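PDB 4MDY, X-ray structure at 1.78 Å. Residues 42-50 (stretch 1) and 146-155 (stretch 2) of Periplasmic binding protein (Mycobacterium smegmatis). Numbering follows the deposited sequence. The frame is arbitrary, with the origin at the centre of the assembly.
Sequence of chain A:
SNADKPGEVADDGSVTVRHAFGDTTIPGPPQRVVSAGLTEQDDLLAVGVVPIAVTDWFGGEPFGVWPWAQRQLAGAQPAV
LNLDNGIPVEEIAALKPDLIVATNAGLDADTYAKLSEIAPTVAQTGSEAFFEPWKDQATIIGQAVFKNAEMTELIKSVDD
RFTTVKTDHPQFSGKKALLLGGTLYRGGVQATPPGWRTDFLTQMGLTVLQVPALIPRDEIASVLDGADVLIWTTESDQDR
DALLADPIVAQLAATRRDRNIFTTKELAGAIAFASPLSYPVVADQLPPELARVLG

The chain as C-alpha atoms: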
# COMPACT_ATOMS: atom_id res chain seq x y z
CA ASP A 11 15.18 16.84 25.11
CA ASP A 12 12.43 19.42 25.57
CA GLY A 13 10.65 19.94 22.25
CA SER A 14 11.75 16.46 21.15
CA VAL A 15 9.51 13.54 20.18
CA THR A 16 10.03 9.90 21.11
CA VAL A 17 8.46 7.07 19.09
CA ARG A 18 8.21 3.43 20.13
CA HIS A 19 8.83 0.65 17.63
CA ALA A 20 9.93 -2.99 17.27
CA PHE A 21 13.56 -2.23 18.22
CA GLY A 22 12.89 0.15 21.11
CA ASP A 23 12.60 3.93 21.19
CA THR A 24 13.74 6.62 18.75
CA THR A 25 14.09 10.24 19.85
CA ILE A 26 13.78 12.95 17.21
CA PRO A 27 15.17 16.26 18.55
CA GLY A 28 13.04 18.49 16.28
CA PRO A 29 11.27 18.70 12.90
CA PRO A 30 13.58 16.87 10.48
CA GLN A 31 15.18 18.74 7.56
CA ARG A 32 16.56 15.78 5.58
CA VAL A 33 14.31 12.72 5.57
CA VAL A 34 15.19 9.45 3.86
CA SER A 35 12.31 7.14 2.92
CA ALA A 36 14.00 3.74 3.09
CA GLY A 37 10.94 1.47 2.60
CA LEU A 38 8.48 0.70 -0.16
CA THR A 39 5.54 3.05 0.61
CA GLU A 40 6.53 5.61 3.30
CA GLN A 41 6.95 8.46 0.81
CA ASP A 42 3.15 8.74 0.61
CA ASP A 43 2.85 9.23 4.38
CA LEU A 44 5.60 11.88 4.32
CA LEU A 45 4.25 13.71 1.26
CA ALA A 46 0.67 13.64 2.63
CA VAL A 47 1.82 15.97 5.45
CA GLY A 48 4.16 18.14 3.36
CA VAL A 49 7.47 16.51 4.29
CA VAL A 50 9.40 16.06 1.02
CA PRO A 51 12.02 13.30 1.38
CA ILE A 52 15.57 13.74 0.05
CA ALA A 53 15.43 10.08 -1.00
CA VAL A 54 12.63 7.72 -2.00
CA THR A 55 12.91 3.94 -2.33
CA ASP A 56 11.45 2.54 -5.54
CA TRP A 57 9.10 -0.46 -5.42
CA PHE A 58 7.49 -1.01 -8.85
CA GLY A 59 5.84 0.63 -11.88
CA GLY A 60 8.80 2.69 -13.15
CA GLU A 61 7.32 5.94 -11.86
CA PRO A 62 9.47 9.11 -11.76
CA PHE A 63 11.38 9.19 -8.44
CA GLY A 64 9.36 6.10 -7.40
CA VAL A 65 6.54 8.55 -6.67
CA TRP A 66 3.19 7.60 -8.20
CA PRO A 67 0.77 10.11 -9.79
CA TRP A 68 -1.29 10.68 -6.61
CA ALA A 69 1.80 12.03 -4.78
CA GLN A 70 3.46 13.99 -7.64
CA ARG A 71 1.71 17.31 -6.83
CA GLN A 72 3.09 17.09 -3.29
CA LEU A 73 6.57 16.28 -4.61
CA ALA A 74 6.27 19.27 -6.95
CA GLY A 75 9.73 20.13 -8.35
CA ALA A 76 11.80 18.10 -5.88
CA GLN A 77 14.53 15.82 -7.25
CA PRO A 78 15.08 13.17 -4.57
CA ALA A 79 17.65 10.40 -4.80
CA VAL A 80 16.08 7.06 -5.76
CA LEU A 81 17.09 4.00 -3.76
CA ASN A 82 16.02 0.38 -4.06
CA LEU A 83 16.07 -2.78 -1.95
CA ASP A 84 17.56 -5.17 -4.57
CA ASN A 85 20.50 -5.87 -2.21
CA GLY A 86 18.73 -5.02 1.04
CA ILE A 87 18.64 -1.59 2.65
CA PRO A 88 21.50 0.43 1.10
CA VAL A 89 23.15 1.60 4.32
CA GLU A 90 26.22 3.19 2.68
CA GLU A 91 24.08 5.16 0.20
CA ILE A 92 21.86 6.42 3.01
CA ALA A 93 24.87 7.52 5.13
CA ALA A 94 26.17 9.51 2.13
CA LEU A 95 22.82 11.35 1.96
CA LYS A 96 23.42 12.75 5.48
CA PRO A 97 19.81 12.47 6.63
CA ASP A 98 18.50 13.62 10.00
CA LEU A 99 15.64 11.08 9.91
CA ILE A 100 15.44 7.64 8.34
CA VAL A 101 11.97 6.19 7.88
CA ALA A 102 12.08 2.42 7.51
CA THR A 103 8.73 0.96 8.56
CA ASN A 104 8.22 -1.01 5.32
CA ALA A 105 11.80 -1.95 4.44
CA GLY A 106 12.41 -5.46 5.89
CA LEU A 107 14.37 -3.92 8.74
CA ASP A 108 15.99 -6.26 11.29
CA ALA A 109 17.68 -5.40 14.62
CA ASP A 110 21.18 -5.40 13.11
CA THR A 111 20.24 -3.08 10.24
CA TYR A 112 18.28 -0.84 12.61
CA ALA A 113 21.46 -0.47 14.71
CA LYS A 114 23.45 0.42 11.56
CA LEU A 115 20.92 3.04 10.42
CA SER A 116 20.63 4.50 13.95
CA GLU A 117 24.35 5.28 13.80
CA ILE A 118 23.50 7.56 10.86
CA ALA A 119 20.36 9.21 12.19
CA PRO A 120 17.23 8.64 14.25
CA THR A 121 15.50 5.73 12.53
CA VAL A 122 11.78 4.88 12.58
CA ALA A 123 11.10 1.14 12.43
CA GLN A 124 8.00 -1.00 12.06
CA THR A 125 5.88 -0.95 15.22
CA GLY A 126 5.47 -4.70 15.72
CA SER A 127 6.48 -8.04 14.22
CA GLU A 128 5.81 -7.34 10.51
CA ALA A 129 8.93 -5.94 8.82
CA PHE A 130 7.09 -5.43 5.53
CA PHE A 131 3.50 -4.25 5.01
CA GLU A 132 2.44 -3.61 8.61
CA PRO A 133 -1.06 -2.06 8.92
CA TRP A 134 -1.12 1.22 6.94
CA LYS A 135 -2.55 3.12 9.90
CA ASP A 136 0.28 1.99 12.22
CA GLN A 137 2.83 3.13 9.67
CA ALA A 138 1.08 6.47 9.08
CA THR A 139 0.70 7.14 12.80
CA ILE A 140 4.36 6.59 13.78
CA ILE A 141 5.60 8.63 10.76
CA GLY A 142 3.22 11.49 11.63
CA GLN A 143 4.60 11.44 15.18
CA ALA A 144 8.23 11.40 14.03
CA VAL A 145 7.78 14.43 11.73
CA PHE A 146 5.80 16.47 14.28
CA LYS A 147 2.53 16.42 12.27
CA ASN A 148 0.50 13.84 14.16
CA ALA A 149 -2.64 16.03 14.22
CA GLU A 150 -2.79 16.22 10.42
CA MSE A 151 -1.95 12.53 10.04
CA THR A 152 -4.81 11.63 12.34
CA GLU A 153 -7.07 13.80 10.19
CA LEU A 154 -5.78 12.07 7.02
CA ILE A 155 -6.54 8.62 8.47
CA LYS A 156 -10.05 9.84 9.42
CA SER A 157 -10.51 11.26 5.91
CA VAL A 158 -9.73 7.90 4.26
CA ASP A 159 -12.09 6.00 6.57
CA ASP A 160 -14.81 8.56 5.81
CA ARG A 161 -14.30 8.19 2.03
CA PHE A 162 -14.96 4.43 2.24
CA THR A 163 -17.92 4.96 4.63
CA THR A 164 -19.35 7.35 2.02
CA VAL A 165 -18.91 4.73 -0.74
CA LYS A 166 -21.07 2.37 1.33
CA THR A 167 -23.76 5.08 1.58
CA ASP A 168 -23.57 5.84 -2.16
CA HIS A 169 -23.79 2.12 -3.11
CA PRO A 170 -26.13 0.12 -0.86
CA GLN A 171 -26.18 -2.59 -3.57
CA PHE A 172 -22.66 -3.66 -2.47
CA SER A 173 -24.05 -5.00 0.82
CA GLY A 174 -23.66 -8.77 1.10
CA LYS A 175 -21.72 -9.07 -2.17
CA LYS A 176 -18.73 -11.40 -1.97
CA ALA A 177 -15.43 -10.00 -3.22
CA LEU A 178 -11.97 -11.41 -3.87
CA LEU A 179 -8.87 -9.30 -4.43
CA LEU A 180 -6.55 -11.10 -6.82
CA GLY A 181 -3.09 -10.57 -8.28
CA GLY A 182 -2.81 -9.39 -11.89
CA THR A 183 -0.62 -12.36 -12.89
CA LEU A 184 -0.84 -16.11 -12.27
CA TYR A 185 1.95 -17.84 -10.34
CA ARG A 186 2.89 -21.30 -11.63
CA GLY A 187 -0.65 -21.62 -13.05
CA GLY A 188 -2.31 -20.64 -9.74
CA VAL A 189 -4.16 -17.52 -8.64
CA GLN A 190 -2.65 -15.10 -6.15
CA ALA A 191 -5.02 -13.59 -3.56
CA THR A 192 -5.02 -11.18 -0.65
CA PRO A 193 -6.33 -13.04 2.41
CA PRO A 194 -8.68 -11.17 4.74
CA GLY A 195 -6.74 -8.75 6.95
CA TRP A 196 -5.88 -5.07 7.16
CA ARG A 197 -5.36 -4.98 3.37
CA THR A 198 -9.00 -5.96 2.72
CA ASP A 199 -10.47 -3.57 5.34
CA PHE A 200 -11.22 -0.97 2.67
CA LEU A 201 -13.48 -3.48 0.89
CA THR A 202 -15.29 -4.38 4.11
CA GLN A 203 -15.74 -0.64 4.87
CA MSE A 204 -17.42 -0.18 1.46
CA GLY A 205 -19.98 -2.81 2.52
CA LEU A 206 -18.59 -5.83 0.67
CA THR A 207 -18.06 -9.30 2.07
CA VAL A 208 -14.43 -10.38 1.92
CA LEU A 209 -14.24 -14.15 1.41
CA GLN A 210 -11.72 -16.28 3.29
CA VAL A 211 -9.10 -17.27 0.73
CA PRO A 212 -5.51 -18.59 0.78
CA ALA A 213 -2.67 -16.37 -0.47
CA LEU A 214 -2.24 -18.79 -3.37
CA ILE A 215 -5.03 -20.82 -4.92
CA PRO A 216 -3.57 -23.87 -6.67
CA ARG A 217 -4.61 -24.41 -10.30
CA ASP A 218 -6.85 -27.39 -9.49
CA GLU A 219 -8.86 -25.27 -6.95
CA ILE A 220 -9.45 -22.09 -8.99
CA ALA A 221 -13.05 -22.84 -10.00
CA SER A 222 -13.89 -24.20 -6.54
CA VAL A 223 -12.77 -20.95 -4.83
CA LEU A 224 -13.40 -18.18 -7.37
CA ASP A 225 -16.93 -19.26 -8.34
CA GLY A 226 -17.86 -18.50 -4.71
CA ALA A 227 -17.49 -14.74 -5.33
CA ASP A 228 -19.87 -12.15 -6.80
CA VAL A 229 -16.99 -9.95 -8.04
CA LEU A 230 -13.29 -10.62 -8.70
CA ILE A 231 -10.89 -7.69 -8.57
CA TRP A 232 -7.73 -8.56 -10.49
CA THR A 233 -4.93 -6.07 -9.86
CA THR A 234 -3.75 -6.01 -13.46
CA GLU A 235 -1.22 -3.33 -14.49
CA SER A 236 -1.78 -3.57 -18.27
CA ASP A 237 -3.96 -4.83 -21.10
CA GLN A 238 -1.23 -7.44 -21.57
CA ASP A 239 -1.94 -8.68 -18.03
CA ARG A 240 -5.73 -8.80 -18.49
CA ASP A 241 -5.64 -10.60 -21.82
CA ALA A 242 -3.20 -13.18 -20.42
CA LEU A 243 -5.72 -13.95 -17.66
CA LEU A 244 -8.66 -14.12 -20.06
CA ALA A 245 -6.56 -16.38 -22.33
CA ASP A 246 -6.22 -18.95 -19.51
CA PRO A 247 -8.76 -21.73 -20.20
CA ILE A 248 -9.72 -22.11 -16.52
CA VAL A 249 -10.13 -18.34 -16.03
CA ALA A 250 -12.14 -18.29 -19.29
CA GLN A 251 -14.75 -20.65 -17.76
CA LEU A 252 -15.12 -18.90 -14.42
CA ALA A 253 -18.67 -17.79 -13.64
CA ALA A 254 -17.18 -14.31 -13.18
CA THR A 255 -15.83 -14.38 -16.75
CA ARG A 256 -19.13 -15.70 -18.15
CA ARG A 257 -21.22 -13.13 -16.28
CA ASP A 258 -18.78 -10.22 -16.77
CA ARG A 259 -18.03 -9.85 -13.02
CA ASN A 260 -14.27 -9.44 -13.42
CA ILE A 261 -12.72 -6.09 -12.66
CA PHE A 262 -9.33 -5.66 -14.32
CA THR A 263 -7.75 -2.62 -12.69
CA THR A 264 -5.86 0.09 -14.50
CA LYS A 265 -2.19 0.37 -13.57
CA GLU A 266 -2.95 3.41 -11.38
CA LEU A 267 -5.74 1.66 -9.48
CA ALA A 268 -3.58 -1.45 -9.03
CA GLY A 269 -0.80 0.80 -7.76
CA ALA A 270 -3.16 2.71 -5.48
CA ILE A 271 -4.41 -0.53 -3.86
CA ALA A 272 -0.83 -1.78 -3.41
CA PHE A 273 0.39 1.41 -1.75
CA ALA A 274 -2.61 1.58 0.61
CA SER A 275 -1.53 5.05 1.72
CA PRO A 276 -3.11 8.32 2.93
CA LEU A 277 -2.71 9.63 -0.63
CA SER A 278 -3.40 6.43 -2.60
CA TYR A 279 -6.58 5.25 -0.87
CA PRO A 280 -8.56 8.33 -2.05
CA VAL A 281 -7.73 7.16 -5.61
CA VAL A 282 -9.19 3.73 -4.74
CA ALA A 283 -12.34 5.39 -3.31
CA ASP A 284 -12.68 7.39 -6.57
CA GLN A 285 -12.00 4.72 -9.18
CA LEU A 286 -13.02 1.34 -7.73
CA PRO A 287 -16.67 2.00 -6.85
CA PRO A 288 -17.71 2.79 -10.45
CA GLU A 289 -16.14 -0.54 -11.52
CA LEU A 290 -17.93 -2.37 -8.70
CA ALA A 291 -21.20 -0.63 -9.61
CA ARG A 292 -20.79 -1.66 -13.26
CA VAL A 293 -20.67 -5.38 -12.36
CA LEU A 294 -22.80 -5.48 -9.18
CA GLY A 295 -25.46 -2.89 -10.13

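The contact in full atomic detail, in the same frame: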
# COMPACT_ATOMS: atom_id res chain seq x y z
N ASP A 42 4.52 8.23 0.65
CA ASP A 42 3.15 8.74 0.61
C ASP A 42 2.72 9.30 1.96
O ASP A 42 2.00 10.29 2.02
CB ASP A 42 2.17 7.65 0.16
CG ASP A 42 2.20 7.39 -1.34
OD1 ASP A 42 3.12 7.87 -2.05
OD2 ASP A 42 1.28 6.69 -1.81
N ASP A 43 3.17 8.69 3.05
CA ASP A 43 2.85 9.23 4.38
C ASP A 43 3.54 10.58 4.56
O ASP A 43 2.92 11.55 4.98
CB ASP A 43 3.30 8.27 5.49
CG ASP A 43 2.64 6.91 5.39
OD1 ASP A 43 1.45 6.77 5.75
OD2 ASP A 43 3.34 5.96 4.95
N LEU A 44 4.82 10.64 4.20
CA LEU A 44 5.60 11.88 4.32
C LEU A 44 5.01 13.01 3.47
O LEU A 44 4.73 14.11 3.97
CB LEU A 44 7.07 11.61 3.95
CG LEU A 44 7.77 10.71 4.98
CD1 LEU A 44 9.05 10.08 4.44
CD2 LEU A 44 8.05 11.47 6.27
N LEU A 45 4.78 12.71 2.20
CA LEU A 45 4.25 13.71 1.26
C LEU A 45 2.84 14.17 1.63
O LEU A 45 2.51 15.34 1.42
CB LEU A 45 4.29 13.17 -0.17
CG LEU A 45 5.70 13.04 -0.76
CD1 LEU A 45 5.64 12.27 -2.07
CD2 LEU A 45 6.34 14.40 -0.96
N ALA A 46 2.02 13.28 2.19
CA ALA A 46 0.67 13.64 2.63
C ALA A 46 0.68 14.82 3.60
O ALA A 46 -0.23 15.63 3.59
CB ALA A 46 -0.03 12.45 3.27
N VAL A 47 1.71 14.90 4.45
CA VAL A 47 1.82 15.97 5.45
C VAL A 47 2.85 17.04 5.10
O VAL A 47 3.23 17.84 5.94
CB VAL A 47 2.06 15.40 6.87
CG1 VAL A 47 0.87 14.58 7.33
CG2 VAL A 47 3.34 14.57 6.93
N GLY A 48 3.31 17.06 3.84
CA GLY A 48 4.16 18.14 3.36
C GLY A 48 5.64 17.99 3.66
O GLY A 48 6.39 18.94 3.51
N VAL A 49 6.06 16.80 4.08
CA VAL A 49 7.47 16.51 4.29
C VAL A 49 7.99 15.87 3.00
O VAL A 49 7.58 14.76 2.65
CB VAL A 49 7.68 15.58 5.49
CG1 VAL A 49 9.15 15.19 5.62
CG2 VAL A 49 7.18 16.27 6.77
N VAL A 50 8.86 16.58 2.28
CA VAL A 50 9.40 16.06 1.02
C VAL A 50 10.73 15.35 1.30
O VAL A 50 11.70 15.99 1.70
CB VAL A 50 9.61 17.19 -0.03
CG1 VAL A 50 10.07 16.61 -1.36
CG2 VAL A 50 8.32 17.97 -0.23
N PHE A 146 6.43 15.41 13.50
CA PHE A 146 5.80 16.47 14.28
C PHE A 146 4.50 16.98 13.63
O PHE A 146 4.18 18.16 13.72
CB PHE A 146 6.78 17.63 14.52
CG PHE A 146 7.93 17.29 15.43
CD1 PHE A 146 8.97 16.48 15.00
CD2 PHE A 146 7.99 17.82 16.71
CE1 PHE A 146 10.04 16.18 15.84
CE2 PHE A 146 9.05 17.52 17.55
CZ PHE A 146 10.08 16.70 17.12
N LYS A 147 3.77 16.08 12.98
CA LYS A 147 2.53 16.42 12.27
C LYS A 147 1.48 15.34 12.54
O LYS A 147 0.71 14.94 11.65
CB LYS A 147 2.81 16.59 10.77
CG LYS A 147 3.85 17.67 10.50
CD LYS A 147 3.88 18.12 9.06
CE LYS A 147 5.12 18.96 8.76
NZ LYS A 147 5.11 19.51 7.37
N ASN A 148 1.44 14.88 13.78
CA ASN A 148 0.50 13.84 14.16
C ASN A 148 -0.96 14.26 14.07
O ASN A 148 -1.82 13.44 13.75
CB ASN A 148 0.83 13.30 15.56
CG ASN A 148 1.09 14.40 16.56
OD1 ASN A 148 2.15 15.04 16.53
ND2 ASN A 148 0.13 14.63 17.45
N ALA A 149 -1.26 15.54 14.33
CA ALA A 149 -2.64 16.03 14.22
C ALA A 149 -3.18 15.91 12.79
O ALA A 149 -4.28 15.43 12.56
CB ALA A 149 -2.73 17.47 14.71
N GLU A 150 -2.38 16.34 11.82
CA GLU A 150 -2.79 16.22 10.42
C GLU A 150 -2.90 14.76 10.01
O GLU A 150 -3.82 14.39 9.28
CB GLU A 150 -1.81 16.96 9.50
CG GLU A 150 -2.26 17.01 8.03
CD GLU A 150 -3.50 17.87 7.82
OE1 GLU A 150 -3.35 19.05 7.47
OE2 GLU A 150 -4.63 17.37 8.05
N MSE A 151 -1.96 13.94 10.44
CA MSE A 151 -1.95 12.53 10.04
C MSE A 151 -3.19 11.85 10.56
O MSE A 151 -3.82 11.05 9.86
CB MSE A 151 -0.70 11.81 10.53
CG MSE A 151 -0.55 10.42 9.92
SE MSE A 151 -0.14 10.52 7.99
CE MSE A 151 1.76 10.96 8.26
N THR A 152 -3.57 12.18 11.78
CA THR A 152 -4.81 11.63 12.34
C THR A 152 -5.99 12.03 11.47
O THR A 152 -6.83 11.19 11.14
CB THR A 152 -5.01 12.14 13.77
OG1 THR A 152 -3.92 11.67 14.57
CG2 THR A 152 -6.33 11.64 14.36
N GLU A 153 -6.06 13.31 11.12
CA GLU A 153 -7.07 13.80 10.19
C GLU A 153 -7.08 13.04 8.86
O GLU A 153 -8.15 12.69 8.36
CB GLU A 153 -6.86 15.30 9.93
CG GLU A 153 -7.84 15.89 8.93
CD GLU A 153 -9.28 15.79 9.40
OE1 GLU A 153 -9.52 15.76 10.63
OE2 GLU A 153 -10.16 15.72 8.52
N LEU A 154 -5.90 12.79 8.30
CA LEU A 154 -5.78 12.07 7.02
C LEU A 154 -6.32 10.64 7.12
O LEU A 154 -7.02 10.17 6.23
CB LEU A 154 -4.32 12.05 6.54
CG LEU A 154 -3.80 13.33 5.89
CD1 LEU A 154 -2.30 13.46 6.10
CD2 LEU A 154 -4.15 13.37 4.41
N ILE A 155 -6.01 9.96 8.22
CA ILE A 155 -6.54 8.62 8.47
C ILE A 155 -8.08 8.65 8.56
O ILE A 155 -8.77 7.83 7.94
CB ILE A 155 -5.92 7.99 9.74
CG1 ILE A 155 -4.42 7.72 9.52
CG2 ILE A 155 -6.63 6.69 10.10
CD1 ILE A 155 -3.64 7.40 10.78

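The contact is a small, mainly apolar packing of the end of one helix and the turn that follows it against the first turns of another helix, secured by a single hydrogen bond from a lysine ammonium group to a backbone carbonyl. Together the two stretches bury 362 Å², and residues that touch lie at least 98 positions apart in sequence, so this is a tertiary contact between distant parts of the chain.

The CA atoms come closest at Val 47 and Glu 150, 6.8 Å apart. In stretch 1 the chain leaves its helix in a compact turn: Gly 48 N donates to Leu 45 O, and both Val 47 N and Val 49 N donate to Leu 44 O. Gly 48 has a positive phi of 84°, a conformation that glycine adopts readily. Stretch 2 enters its helix after Lys 147, which occupies the N-cap position; its carbonyl accepts the amide of Met 151, and the i to i+4 pattern then continues to Ile 155.

Val 47 is the centre of the interface, with 98 Å² covered by the other stretch. Its side chain points toward the second helix and meets residues spaced along one side of it. Val 47 CG1 lies 3.6 Å from Leu 154 CD1 and 3.8 Å from the CE of Met 151, a selenomethionine, while Val 47 CG1 also approaches Glu 150 CG at 4.0 Å, so the glutamate contributes an aliphatic part of its side chain here. Leu 154 CD1 also reaches Ala 46 CB, at 3.8 Å, and the small alanine thus extends the apolar patch.

Met 151 starts sideways to the contact, but the end of its side chain comes nearer, with chi angles of -170°, 69° and 78°. Met 151 CE sits 3.5 Å from the backbone Asp 43 O and 4.2 Å from Asp 43 CB, a van der Waals approach to the preceding helical turn. The carboxylate of Asp 43 is engaged elsewhere in the structure through OD2.

The polar link lies at the other end of the contact. Lys 147 is nearly extended beyond chi1, with chi2 to chi4 all t, and this reach carries its ammonium group to the turn, where Lys 147 NZ donates a hydrogen bond to Val 47 O at 2.9 Å. Along the way its methylene chain covers the valine, Lys 147 CD lying 3.9 Å from Val 47 CB.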